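Local coordinates for tailspike protein (Acinetobacter phage vB_ApiP_P1, PDB 6E1R) that probably recognises and cleaves capsular polysaccharide on Acinetobacter baumannii, acting as the trimeric tailspike hydrolase of the phage, at residues 44-49 with 113-118; 77-82 with 101-106; 337-342 with 358-363; 368-373 with 377-382. One frame throughout, in Å; residues are numbered along the deposited sequence.

Contact 1: 44-49 with 113-118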
loop_
_atom_site.group_PDB
_atom_site.type_symbol
_atom_site.label_atom_id
_atom_site.label_comp_id
_atom_site.label_asym_id
_atom_site.label_seq_id
_atom_site.Cartn_x
_atom_site.Cartn_y
_atom_site.Cartn_z
ATOM N N GLN A 44 -34.865 35.844 -10.464
ATOM C CA GLN A 44 -33.979 34.851 -9.882
ATOM C C GLN A 44 -33.805 35.114 -8.392
ATOM O O GLN A 44 -33.970 36.241 -7.919
ATOM C CB GLN A 44 -32.608 34.867 -10.567
ATOM C CG GLN A 44 -32.646 34.578 -12.059
ATOM C CD GLN A 44 -33.060 33.154 -12.369
ATOM O OE1 GLN A 44 -32.893 32.251 -11.548
ATOM N NE2 GLN A 44 -33.605 32.945 -13.562
ATOM N N TYR A 45 -33.476 34.055 -7.655
ATOM C CA TYR A 45 -33.199 34.153 -6.229
ATOM C C TYR A 45 -31.730 33.928 -5.902
ATOM O O TYR A 45 -31.344 34.046 -4.734
ATOM C CB TYR A 45 -34.064 33.154 -5.449
ATOM C CG TYR A 45 -33.860 31.707 -5.844
ATOM C CD1 TYR A 45 -32.890 30.926 -5.226
ATOM C CD2 TYR A 45 -34.637 31.121 -6.834
ATOM C CE1 TYR A 45 -32.701 29.606 -5.580
ATOM C CE2 TYR A 45 -34.454 29.799 -7.197
ATOM C CZ TYR A 45 -33.484 29.047 -6.567
ATOM O OH TYR A 45 -33.299 27.732 -6.924
HETATM N N MSE A 46 -30.905 33.610 -6.895
HETATM C CA MSE A 46 -29.493 33.329 -6.666
HETATM C C MSE A 46 -28.621 34.543 -6.956
HETATM O O MSE A 46 -28.945 35.367 -7.809
HETATM C CB MSE A 46 -29.043 32.147 -7.519
HETATM C CG MSE A 46 -29.730 30.848 -7.156
HETATM SE SE MSE A 46 -29.013 29.349 -8.155
HETATM C CE MSE A 46 -29.992 27.907 -7.281
ATOM N N GLY A 47 -27.500 34.633 -6.246
ATOM C CA GLY A 47 -26.671 35.815 -6.277
ATOM C C GLY A 47 -27.180 36.955 -5.424
ATOM O O GLY A 47 -26.533 38.010 -5.380
ATOM N N GLY A 48 -28.309 36.774 -4.745
ATOM C CA GLY A 48 -28.840 37.830 -3.910
ATOM C C GLY A 48 -28.048 37.985 -2.626
ATOM O O GLY A 48 -27.436 37.043 -2.123
ATOM N N ASP A 49 -28.077 39.199 -2.084
ATOM C CA ASP A 49 -27.297 39.525 -0.898
ATOM C C ASP A 49 -27.731 40.897 -0.403
ATOM O O ASP A 49 -28.433 41.636 -1.098
ATOM C CB ASP A 49 -25.796 39.500 -1.198
ATOM C CG ASP A 49 -24.956 39.286 0.040
ATOM O OD1 ASP A 49 -25.511 39.320 1.157
ATOM O OD2 ASP A 49 -23.738 39.073 -0.110
ATOM N N VAL A 113 -20.137 27.059 -6.942
ATOM C CA VAL A 113 -21.000 27.009 -8.115
ATOM C C VAL A 113 -22.358 26.507 -7.643
ATOM O O VAL A 113 -22.501 25.346 -7.247
ATOM C CB VAL A 113 -20.417 26.110 -9.212
ATOM C CG1 VAL A 113 -21.206 26.269 -10.503
ATOM C CG2 VAL A 113 -18.950 26.430 -9.435
ATOM N N ASP A 114 -23.361 27.383 -7.684
ATOM C CA ASP A 114 -24.670 27.089 -7.120
ATOM C C ASP A 114 -25.692 26.634 -8.155
ATOM O O ASP A 114 -26.781 26.194 -7.771
ATOM C CB ASP A 114 -25.197 28.311 -6.357
ATOM C CG ASP A 114 -25.018 29.601 -7.127
ATOM O OD1 ASP A 114 -24.150 29.643 -8.025
ATOM O OD2 ASP A 114 -25.734 30.580 -6.821
ATOM N N PHE A 115 -25.378 26.732 -9.446
ATOM C CA PHE A 115 -26.211 26.132 -10.478
ATOM C C PHE A 115 -25.318 25.724 -11.640
ATOM O O PHE A 115 -24.199 26.221 -11.793
ATOM C CB PHE A 115 -27.330 27.079 -10.939
ATOM C CG PHE A 115 -26.858 28.213 -11.805
ATOM C CD1 PHE A 115 -26.353 29.372 -11.239
ATOM C CD2 PHE A 115 -26.942 28.130 -13.185
ATOM C CE1 PHE A 115 -25.927 30.420 -12.033
ATOM C CE2 PHE A 115 -26.515 29.173 -13.985
ATOM C CZ PHE A 115 -26.010 30.320 -13.408
ATOM N N ASP A 116 -25.826 24.808 -12.463
ATOM C CA ASP A 116 -25.020 24.246 -13.540
ATOM C C ASP A 116 -24.704 25.314 -14.578
ATOM O O ASP A 116 -25.603 26.004 -15.070
ATOM C CB ASP A 116 -25.741 23.064 -14.188
ATOM C CG ASP A 116 -25.947 21.907 -13.226
ATOM O OD1 ASP A 116 -25.181 21.804 -12.244
ATOM O OD2 ASP A 116 -26.873 21.100 -13.452
ATOM N N LEU A 117 -23.426 25.440 -14.916
ATOM C CA LEU A 117 -22.961 26.453 -15.847
ATOM C C LEU A 117 -22.747 25.858 -17.233
ATOM O O LEU A 117 -22.459 24.668 -17.387
ATOM C CB LEU A 117 -21.660 27.085 -15.349
ATOM C CG LEU A 117 -21.726 27.756 -13.975
ATOM C CD1 LEU A 117 -20.401 28.417 -13.635
ATOM C CD2 LEU A 117 -22.859 28.764 -13.927
ATOM N N ARG A 118 -22.892 26.710 -18.246
ATOM C CA ARG A 118 -22.623 26.355 -19.633
ATOM C C ARG A 118 -21.738 27.439 -20.227
ATOM O O ARG A 118 -22.095 28.620 -20.192
ATOM C CB ARG A 118 -23.928 26.222 -20.426
ATOM C CG ARG A 118 -24.888 25.188 -19.857
ATOM C CD ARG A 118 -26.144 25.061 -20.702
ATOM N NE ARG A 118 -25.894 24.378 -21.966
ATOM C CZ ARG A 118 -25.884 23.057 -22.110
ATOM N NH1 ARG A 118 -26.106 22.271 -21.064
ATOM N NH2 ARG A 118 -25.648 22.520 -23.298
#
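The CA atoms of M46 and D114 are the nearest across the two segments, 7.9 Å apart. Both segments are largely loop, and side chains bridge the space between them. M46 is a selenomethionine, and its CB points toward 113-118. CG is anti to its own carbonyl carbon (chi1 -64°), and the chain runs out extended beyond it. This carries SE and CE alongside D114, and the two side chains run past one another head to tail. SE lies 3.7 Å from D114 OD2, and CE lies 3.7 Å from D114 O. The M46 CB also rests 3.7 Å from D114 OD2. That oxygen is not left to the apolar chain, since it accepts a hydrogen bond from S82.

Segment 113-118 is a corner of the right-handed parallel beta-helix expected of a tailspike. It leads from strand 111-113 on one face to strand 117-119 on the next. Segment 44-49 belongs to the small region at the start of this fragment, before the beta-helix, and leads into strand 49-53.

F115 completes the contact. M46 SE lies 4.0 Å from F115 CB and 5.2 Å from the ring centroid. This is an oblique Met-aromatic contact, with SE 61° off the ring normal. L117 CD2 sits 3.5 Å above one face of the ring, offset toward the rim. H93 meets F115 edge-to-face. Y45 packs on Q73 of the second subunit.

Contact 2: 77-82 with 101-106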
loop_
_atom_site.group_PDB
_atom_site.type_symbol
_atom_site.label_atom_id
_atom_site.label_comp_id
_atom_site.label_asym_id
_atom_site.label_seq_id
_atom_site.Cartn_x
_atom_site.Cartn_y
_atom_site.Cartn_z
ATOM N N GLY A 77 -21.948 34.486 3.655
ATOM C CA GLY A 77 -20.563 34.184 3.954
ATOM C C GLY A 77 -19.864 33.377 2.887
ATOM O O GLY A 77 -18.811 32.793 3.152
ATOM N N VAL A 78 -20.421 33.333 1.680
ATOM C CA VAL A 78 -19.890 32.518 0.595
ATOM C C VAL A 78 -19.987 33.308 -0.702
ATOM O O VAL A 78 -20.994 33.973 -0.963
ATOM C CB VAL A 78 -20.644 31.175 0.493
ATOM C CG1 VAL A 78 -20.811 30.747 -0.958
ATOM C CG2 VAL A 78 -19.913 30.103 1.284
ATOM N N LEU A 79 -18.931 33.240 -1.509
ATOM C CA LEU A 79 -18.920 33.848 -2.833
ATOM C C LEU A 79 -19.428 32.833 -3.851
ATOM O O LEU A 79 -18.876 31.734 -3.966
ATOM C CB LEU A 79 -17.516 34.328 -3.199
ATOM C CG LEU A 79 -17.381 35.018 -4.558
ATOM C CD1 LEU A 79 -18.399 36.138 -4.698
ATOM C CD2 LEU A 79 -15.971 35.552 -4.758
ATOM N N THR A 80 -20.464 33.206 -4.596
ATOM C CA THR A 80 -21.107 32.316 -5.550
ATOM C C THR A 80 -20.929 32.867 -6.958
ATOM O O THR A 80 -20.789 34.078 -7.152
ATOM C CB THR A 80 -22.606 32.144 -5.255
ATOM O OG1 THR A 80 -23.274 33.405 -5.395
ATOM C CG2 THR A 80 -22.816 31.628 -3.841
ATOM N N VAL A 81 -20.928 31.962 -7.941
ATOM C CA VAL A 81 -20.805 32.393 -9.331
ATOM C C VAL A 81 -22.024 33.210 -9.743
ATOM O O VAL A 81 -21.933 34.070 -10.627
ATOM C CB VAL A 81 -20.579 31.186 -10.270
ATOM C CG1 VAL A 81 -19.673 30.155 -9.615
ATOM C CG2 VAL A 81 -21.898 30.557 -10.697
ATOM N N SER A 82 -23.178 32.964 -9.114
ATOM C CA SER A 82 -24.360 33.766 -9.405
ATOM C C SER A 82 -24.162 35.215 -8.991
ATOM O O SER A 82 -24.678 36.125 -9.649
ATOM C CB SER A 82 -25.584 33.186 -8.694
ATOM O OG SER A 82 -25.886 31.886 -9.167
ATOM N N VAL A 101 -13.558 33.441 -11.036
ATOM C CA VAL A 101 -12.219 32.957 -10.704
ATOM C C VAL A 101 -11.301 34.123 -10.363
ATOM O O VAL A 101 -10.502 34.048 -9.421
ATOM C CB VAL A 101 -11.646 32.114 -11.859
ATOM C CG1 VAL A 101 -10.425 31.342 -11.396
ATOM C CG2 VAL A 101 -12.694 31.169 -12.420
ATOM N N ASN A 102 -11.390 35.214 -11.130
ATOM C CA ASN A 102 -10.569 36.387 -10.849
ATOM C C ASN A 102 -10.917 37.007 -9.501
ATOM O O ASN A 102 -10.026 37.462 -8.774
ATOM C CB ASN A 102 -10.728 37.422 -11.964
ATOM C CG ASN A 102 -10.038 37.009 -13.252
ATOM O OD1 ASN A 102 -8.889 36.569 -13.239
ATOM N ND2 ASN A 102 -10.734 37.157 -14.372
ATOM N N THR A 103 -12.203 37.026 -9.142
ATOM C CA THR A 103 -12.611 37.639 -7.881
ATOM C C THR A 103 -12.262 36.752 -6.693
ATOM O O THR A 103 -11.698 37.226 -5.701
ATOM C CB THR A 103 -14.112 37.943 -7.899
ATOM O OG1 THR A 103 -14.405 38.863 -8.959
ATOM C CG2 THR A 103 -14.552 38.546 -6.575
ATOM N N ALA A 104 -12.587 35.460 -6.778
ATOM C CA ALA A 104 -12.337 34.560 -5.657
ATOM C C ALA A 104 -10.848 34.447 -5.352
ATOM O O ALA A 104 -10.449 34.406 -4.183
ATOM C CB ALA A 104 -12.933 33.182 -5.946
ATOM N N THR A 105 -10.010 34.404 -6.390
ATOM C CA THR A 105 -8.573 34.278 -6.166
ATOM C C THR A 105 -7.975 35.583 -5.654
ATOM O O THR A 105 -7.113 35.570 -4.768
ATOM C CB THR A 105 -7.871 33.829 -7.449
ATOM O OG1 THR A 105 -8.257 34.679 -8.535
ATOM C CG2 THR A 105 -8.235 32.387 -7.779
ATOM N N SER A 106 -8.417 36.720 -6.198
ATOM C CA SER A 106 -7.906 38.001 -5.722
ATOM C C SER A 106 -8.381 38.297 -4.307
ATOM O O SER A 106 -7.695 39.000 -3.557
ATOM C CB SER A 106 -8.323 39.127 -6.668
ATOM O OG SER A 106 -9.733 39.188 -6.797
#
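L79 and T103 meet with their side chains crossed at about a right angle. Both CB atoms point toward the opposite segment. The touching is done by one branch of each: L79 CD2 comes within 3.8 Å of T103 CG2. In L79 the first torsion is fully anti, with CG opposite the backbone N (chi1 -179°), and this extends the leucine out to the helix. T103 CG2 is also anti to its own backbone N. This leaves OG1 beside that N, where it bonds back to L99 O one turn earlier. The methyl is therefore the part that meets the leucine.

The same CD2 reaches the next helix residue. It rests 3.9 Å from A104 CA and 4.0 Å from A104 CB. The small alanine lets the leucine methyl approach the helix backbone. L79 and A104 are buried, and the contact across the segments is purely apolar. The nearest CA atoms, of L79 and A104, are 7.2 Å apart.

The contact joins the first two elements of a beta-alpha-beta unit: strand 79-80, helix 94-106 and strand 111-113. L79 is hydrogen-bonded through its backbone to V112 of the parallel neighbouring strand. A104 packs on L111 of that strand, while V101 and T105 reach on to L129 of strand 129-133.

Contact 3: 337-342 with 358-363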
loop_
_atom_site.group_PDB
_atom_site.type_symbol
_atom_site.label_atom_id
_atom_site.label_comp_id
_atom_site.label_asym_id
_atom_site.label_seq_id
_atom_site.Cartn_x
_atom_site.Cartn_y
_atom_site.Cartn_z
ATOM N N ILE A 337 -4.915 -7.295 -7.045
ATOM C CA ILE A 337 -5.832 -6.743 -8.036
ATOM C C ILE A 337 -6.773 -7.843 -8.501
ATOM O O ILE A 337 -6.335 -8.961 -8.803
ATOM C CB ILE A 337 -5.067 -6.137 -9.224
ATOM C CG1 ILE A 337 -3.956 -5.213 -8.724
ATOM C CG2 ILE A 337 -6.013 -5.380 -10.141
ATOM C CD1 ILE A 337 -4.453 -4.084 -7.851
ATOM N N HIS A 338 -8.065 -7.530 -8.563
ATOM C CA HIS A 338 -9.052 -8.453 -9.113
ATOM C C HIS A 338 -9.064 -8.282 -10.627
ATOM O O HIS A 338 -9.458 -7.227 -11.136
ATOM C CB HIS A 338 -10.428 -8.188 -8.510
ATOM C CG HIS A 338 -11.455 -9.214 -8.875
ATOM N ND1 HIS A 338 -11.752 -10.287 -8.064
ATOM C CD2 HIS A 338 -12.246 -9.337 -9.966
ATOM C CE1 HIS A 338 -12.687 -11.025 -8.635
ATOM N NE2 HIS A 338 -13.004 -10.471 -9.792
HETATM N N MSE A 339 -8.629 -9.309 -11.351
HETATM C CA MSE A 339 -8.457 -9.196 -12.797
HETATM C C MSE A 339 -9.207 -10.269 -13.580
HETATM O O MSE A 339 -8.615 -11.247 -14.032
HETATM C CB MSE A 339 -6.970 -9.246 -13.150
HETATM C CG MSE A 339 -6.164 -8.103 -12.558
HETATM SE SE MSE A 339 -4.255 -8.260 -12.908
HETATM C CE MSE A 339 -3.994 -6.616 -13.921
ATOM N N ASN A 340 -10.512 -10.068 -13.748
ATOM C CA ASN A 340 -11.357 -10.960 -14.542
ATOM C C ASN A 340 -11.327 -10.476 -15.988
ATOM O O ASN A 340 -12.067 -9.562 -16.361
ATOM C CB ASN A 340 -12.776 -10.985 -13.986
ATOM C CG ASN A 340 -13.646 -12.026 -14.658
ATOM O OD1 ASN A 340 -13.151 -12.897 -15.373
ATOM N ND2 ASN A 340 -14.952 -11.941 -14.431
ATOM N N ARG A 341 -10.469 -11.094 -16.809
ATOM C CA ARG A 341 -10.269 -10.674 -18.194
ATOM C C ARG A 341 -9.808 -9.224 -18.279
ATOM O O ARG A 341 -10.552 -8.361 -18.761
ATOM C CB ARG A 341 -11.531 -10.876 -19.038
ATOM C CG ARG A 341 -12.050 -12.300 -19.094
ATOM C CD ARG A 341 -13.376 -12.353 -19.833
ATOM N NE ARG A 341 -13.448 -13.497 -20.740
ATOM C CZ ARG A 341 -13.938 -14.693 -20.432
ATOM N NH1 ARG A 341 -14.402 -14.938 -19.215
ATOM N NH2 ARG A 341 -13.951 -15.650 -21.351
ATOM N N PRO A 342 -8.586 -8.919 -17.835
ATOM C CA PRO A 342 -8.133 -7.520 -17.849
ATOM C C PRO A 342 -7.783 -7.004 -19.232
ATOM O O PRO A 342 -7.792 -5.783 -19.434
ATOM C CB PRO A 342 -6.900 -7.546 -16.939
ATOM C CG PRO A 342 -6.368 -8.931 -17.090
ATOM C CD PRO A 342 -7.569 -9.825 -17.273
ATOM N N TYR A 358 7.893 -7.058 -13.300
ATOM C CA TYR A 358 6.509 -7.139 -12.856
ATOM C C TYR A 358 6.406 -7.942 -11.569
ATOM O O TYR A 358 7.113 -8.936 -11.383
ATOM C CB TYR A 358 5.620 -7.764 -13.937
ATOM C CG TYR A 358 5.469 -6.895 -15.164
ATOM C CD1 TYR A 358 6.423 -6.909 -16.173
ATOM C CD2 TYR A 358 4.373 -6.055 -15.310
ATOM C CE1 TYR A 358 6.288 -6.113 -17.295
ATOM C CE2 TYR A 358 4.231 -5.257 -16.427
ATOM C CZ TYR A 358 5.189 -5.289 -17.416
ATOM O OH TYR A 358 5.048 -4.493 -18.530
ATOM N N ILE A 359 5.517 -7.498 -10.685
ATOM C CA ILE A 359 5.157 -8.230 -9.479
ATOM C C ILE A 359 3.647 -8.414 -9.482
ATOM O O ILE A 359 2.897 -7.432 -9.549
ATOM C CB ILE A 359 5.620 -7.508 -8.204
ATOM C CG1 ILE A 359 7.140 -7.616 -8.053
ATOM C CG2 ILE A 359 4.920 -8.082 -6.981
ATOM C CD1 ILE A 359 7.678 -6.953 -6.803
ATOM N N PHE A 360 3.206 -9.665 -9.418
ATOM C CA PHE A 360 1.794 -10.012 -9.289
ATOM C C PHE A 360 1.632 -10.664 -7.922
ATOM O O PHE A 360 2.005 -11.824 -7.727
ATOM C CB PHE A 360 1.341 -10.933 -10.419
ATOM C CG PHE A 360 1.292 -10.264 -11.763
ATOM C CD1 PHE A 360 2.437 -10.133 -12.533
ATOM C CD2 PHE A 360 0.095 -9.775 -12.262
ATOM C CE1 PHE A 360 2.391 -9.517 -13.771
ATOM C CE2 PHE A 360 0.041 -9.161 -13.500
ATOM C CZ PHE A 360 1.191 -9.032 -14.255
ATOM N N GLU A 361 1.077 -9.911 -6.978
ATOM C CA GLU A 361 0.998 -10.313 -5.577
ATOM C C GLU A 361 -0.466 -10.523 -5.208
ATOM O O GLU A 361 -1.209 -9.559 -5.002
ATOM C CB GLU A 361 1.658 -9.262 -4.692
ATOM C CG GLU A 361 1.847 -9.673 -3.249
ATOM C CD GLU A 361 2.457 -8.563 -2.421
ATOM O OE1 GLU A 361 3.690 -8.373 -2.491
ATOM O OE2 GLU A 361 1.701 -7.864 -1.718
ATOM N N GLY A 362 -0.874 -11.787 -5.126
ATOM C CA GLY A 362 -2.214 -12.119 -4.689
ATOM C C GLY A 362 -3.322 -11.756 -5.651
ATOM O O GLY A 362 -4.477 -11.661 -5.232
ATOM N N CYS A 363 -3.014 -11.566 -6.931
ATOM C CA CYS A 363 -4.044 -11.219 -7.898
ATOM C C CYS A 363 -4.998 -12.393 -8.117
ATOM O O CYS A 363 -4.662 -13.558 -7.886
ATOM C CB CYS A 363 -3.415 -10.789 -9.222
ATOM S SG CYS A 363 -2.393 -9.302 -9.098
#
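The F360 ring receives M339 at its edge. The selenium of M339, a selenomethionine, lies near the ring plane, 4.4 Å from F360 CE2. F334, from the coil before, stacks on F360. V371, at a corner, and I347, on strand 346-350, also touch this phenylalanine. The F360 CB does not point at 337-342, but the far end of the side chain comes nearer to it.

The same selenium serves a second partner, lying 4.4 Å from C363 SG. SE thus packs loosely against both the ring and the thiol sulfur. In C363 the SG is anti to its own carbonyl carbon (chi1 -63°). This sets it 4.1 Å from I337 CB and 3.8 Å from I337 N.

The backbones draw closest at I337 and C363, with CA atoms 4.8 Å apart. Here C363 CA makes a CH-O contact of 3.3 Å with I337 O, bent to 126° at the hydrogen. I337 and M339 both have backbone bonds to Y364, the residue just after C363, in the manner of parallel strands.

Strands 331-338 and 357-361 are parallel neighbours in successive coils of the beta-helix. F360, M339 and C363 pack in its interior. E361 instead reaches the subunit interface, where OE2 forms a salt bridge with K333 of the second subunit. At the bend, the N391 amide bonds to F360 O and C363 N.

The chemistry across the two segments is that of an apolar core. Selenium, sulfur, ring and aliphatic carbons cohere by dispersion, and the nearby backbone polar groups are served by Y364 and N391.

Contact 4: 368-373 with 377-382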
loop_
_atom_site.group_PDB
_atom_site.type_symbol
_atom_site.label_atom_id
_atom_site.label_comp_id
_atom_site.label_asym_id
_atom_site.label_seq_id
_atom_site.Cartn_x
_atom_site.Cartn_y
_atom_site.Cartn_z
ATOM N N ILE A 368 -7.906 -14.216 -20.533
ATOM C CA ILE A 368 -7.992 -14.523 -21.954
ATOM C C ILE A 368 -6.750 -14.024 -22.688
ATOM O O ILE A 368 -6.779 -13.825 -23.901
ATOM C CB ILE A 368 -9.271 -13.943 -22.582
ATOM C CG1 ILE A 368 -9.349 -12.438 -22.334
ATOM C CG2 ILE A 368 -10.505 -14.640 -22.036
ATOM C CD1 ILE A 368 -10.470 -11.759 -23.076
ATOM N N SER A 369 -5.658 -13.813 -21.957
ATOM C CA SER A 369 -4.459 -13.198 -22.504
ATOM C C SER A 369 -3.240 -13.799 -21.818
ATOM O O SER A 369 -3.353 -14.680 -20.960
ATOM C CB SER A 369 -4.491 -11.680 -22.313
ATOM O OG SER A 369 -4.392 -11.342 -20.939
ATOM N N ALA A 370 -2.065 -13.312 -22.201
ATOM C CA ALA A 370 -0.842 -13.647 -21.496
ATOM C C ALA A 370 -0.659 -12.707 -20.308
ATOM O O ALA A 370 -1.376 -11.717 -20.148
ATOM C CB ALA A 370 0.361 -13.575 -22.436
ATOM N N VAL A 371 0.318 -13.027 -19.463
ATOM C CA VAL A 371 0.585 -12.189 -18.299
ATOM C C VAL A 371 1.449 -10.996 -18.682
ATOM O O VAL A 371 1.118 -9.846 -18.369
ATOM C CB VAL A 371 1.230 -13.023 -17.179
ATOM C CG1 VAL A 371 1.606 -12.134 -16.007
ATOM C CG2 VAL A 371 0.283 -14.128 -16.735
ATOM N N VAL A 372 2.565 -11.245 -19.370
ATOM C CA VAL A 372 3.456 -10.188 -19.831
ATOM C C VAL A 372 3.914 -10.512 -21.246
ATOM O O VAL A 372 3.795 -11.643 -21.721
ATOM C CB VAL A 372 4.683 -9.998 -18.908
ATOM C CG1 VAL A 372 4.258 -9.485 -17.540
ATOM C CG2 VAL A 372 5.457 -11.299 -18.780
ATOM N N GLU A 373 4.445 -9.493 -21.918
ATOM C CA GLU A 373 5.042 -9.645 -23.238
ATOM C C GLU A 373 6.284 -8.774 -23.315
ATOM O O GLU A 373 6.214 -7.569 -23.059
ATOM C CB GLU A 373 4.063 -9.264 -24.355
ATOM C CG GLU A 373 4.659 -9.399 -25.749
ATOM C CD GLU A 373 3.686 -9.021 -26.849
ATOM O OE1 GLU A 373 2.470 -9.243 -26.673
ATOM O OE2 GLU A 373 4.140 -8.500 -27.889
ATOM N N GLY A 377 8.554 -9.684 -28.082
ATOM C CA GLY A 377 7.355 -10.459 -28.312
ATOM C C GLY A 377 7.238 -11.741 -27.523
ATOM O O GLY A 377 6.281 -12.494 -27.741
ATOM N N VAL A 378 8.167 -12.015 -26.609
ATOM C CA VAL A 378 8.122 -13.258 -25.849
ATOM C C VAL A 378 7.017 -13.159 -24.804
ATOM O O VAL A 378 7.072 -12.319 -23.898
ATOM C CB VAL A 378 9.479 -13.554 -25.197
ATOM C CG1 VAL A 378 9.403 -14.827 -24.368
ATOM C CG2 VAL A 378 10.567 -13.660 -26.259
ATOM N N LEU A 379 6.015 -14.027 -24.921
ATOM C CA LEU A 379 4.919 -14.051 -23.965
ATOM C C LEU A 379 5.348 -14.748 -22.683
ATOM O O LEU A 379 6.024 -15.781 -22.717
ATOM C CB LEU A 379 3.700 -14.760 -24.557
ATOM C CG LEU A 379 3.049 -14.141 -25.794
ATOM C CD1 LEU A 379 1.922 -15.029 -26.297
ATOM C CD2 LEU A 379 2.534 -12.742 -25.479
ATOM N N ASN A 380 4.952 -14.169 -21.549
ATOM C CA ASN A 380 5.202 -14.754 -20.232
ATOM C C ASN A 380 6.696 -14.959 -19.993
ATOM O O ASN A 380 7.123 -15.978 -19.447
ATOM C CB ASN A 380 4.432 -16.064 -20.058
ATOM C CG ASN A 380 2.940 -15.893 -20.263
ATOM O OD1 ASN A 380 2.349 -14.909 -19.815
ATOM N ND2 ASN A 380 2.322 -16.847 -20.949
ATOM N N ASP A 381 7.496 -13.979 -20.408
ATOM C CA ASP A 381 8.937 -14.014 -20.188
ATOM C C ASP A 381 9.214 -13.927 -18.692
ATOM O O ASP A 381 9.002 -12.879 -18.072
ATOM C CB ASP A 381 9.611 -12.874 -20.946
ATOM C CG ASP A 381 11.126 -12.896 -20.821
ATOM O OD1 ASP A 381 11.672 -13.874 -20.272
ATOM O OD2 ASP A 381 11.771 -11.932 -21.285
ATOM N N VAL A 382 9.688 -15.030 -18.109
ATOM C CA VAL A 382 9.941 -15.076 -16.675
ATOM C C VAL A 382 11.069 -14.134 -16.274
ATOM O O VAL A 382 11.151 -13.730 -15.108
ATOM C CB VAL A 382 10.241 -16.526 -16.246
ATOM C CG1 VAL A 382 10.277 -16.651 -14.728
ATOM C CG2 VAL A 382 9.208 -17.472 -16.839
#
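N380 grips the 371-372 corner with two hydrogen bonds. V371 N donates to N380 OD1 at 2.8 Å, with an angle of 160° at the hydrogen. The donor lies in the plane of the amide carbonyl. N380 N donates to V372 O, also at 2.8 Å. The N380 CG stands anti to its carbonyl carbon (chi1 -57°), and the amide then reaches across V371 at about a right angle. Its other end, ND2, bonds to S400.

N380 holds the third place of a type II beta turn from V378 to D381. Next to the turn, E373 and L379 form a single beta bridge. E373 CA also makes a CH-O contact of 3.4 Å with V378 O.

Packing surrounds these bonds. L379 CD2 lies 3.8 Å from A370 CB and 3.7 Å from E373 OE1. The extended E373 chain passes obliquely over L379, while its OE2 forms a salt bridge with K349. V372 CG2 rests 3.7 Å from D381 N.

The buried amide of N380 thus satisfies a backbone N-H where the chain turns between faces of the beta-helix. Its polar ends are both used, which probably fixes the rotation of the amide.

The chain is the C-terminal part of the tailspike and lacks the N-terminal part of the protein. The four contacts form two pairs along the elongated beta-helix of one subunit of the trimer. Contacts 1 and 2 lie near the start of the fragment, with centres 12 Å apart. Contact 2 is nested inside the loop closed by contact 1, and S82 links the two. Contacts 3 and 4 follow in series, with centres 14 Å apart, and Y358 meets V372 between them. About 47 Å separates the centres of contacts 1 and 3. Contact 1 ties the starting region to the first coil, contact 2 packs the helix on that coil, and contacts 3 and 4 lie within later coils.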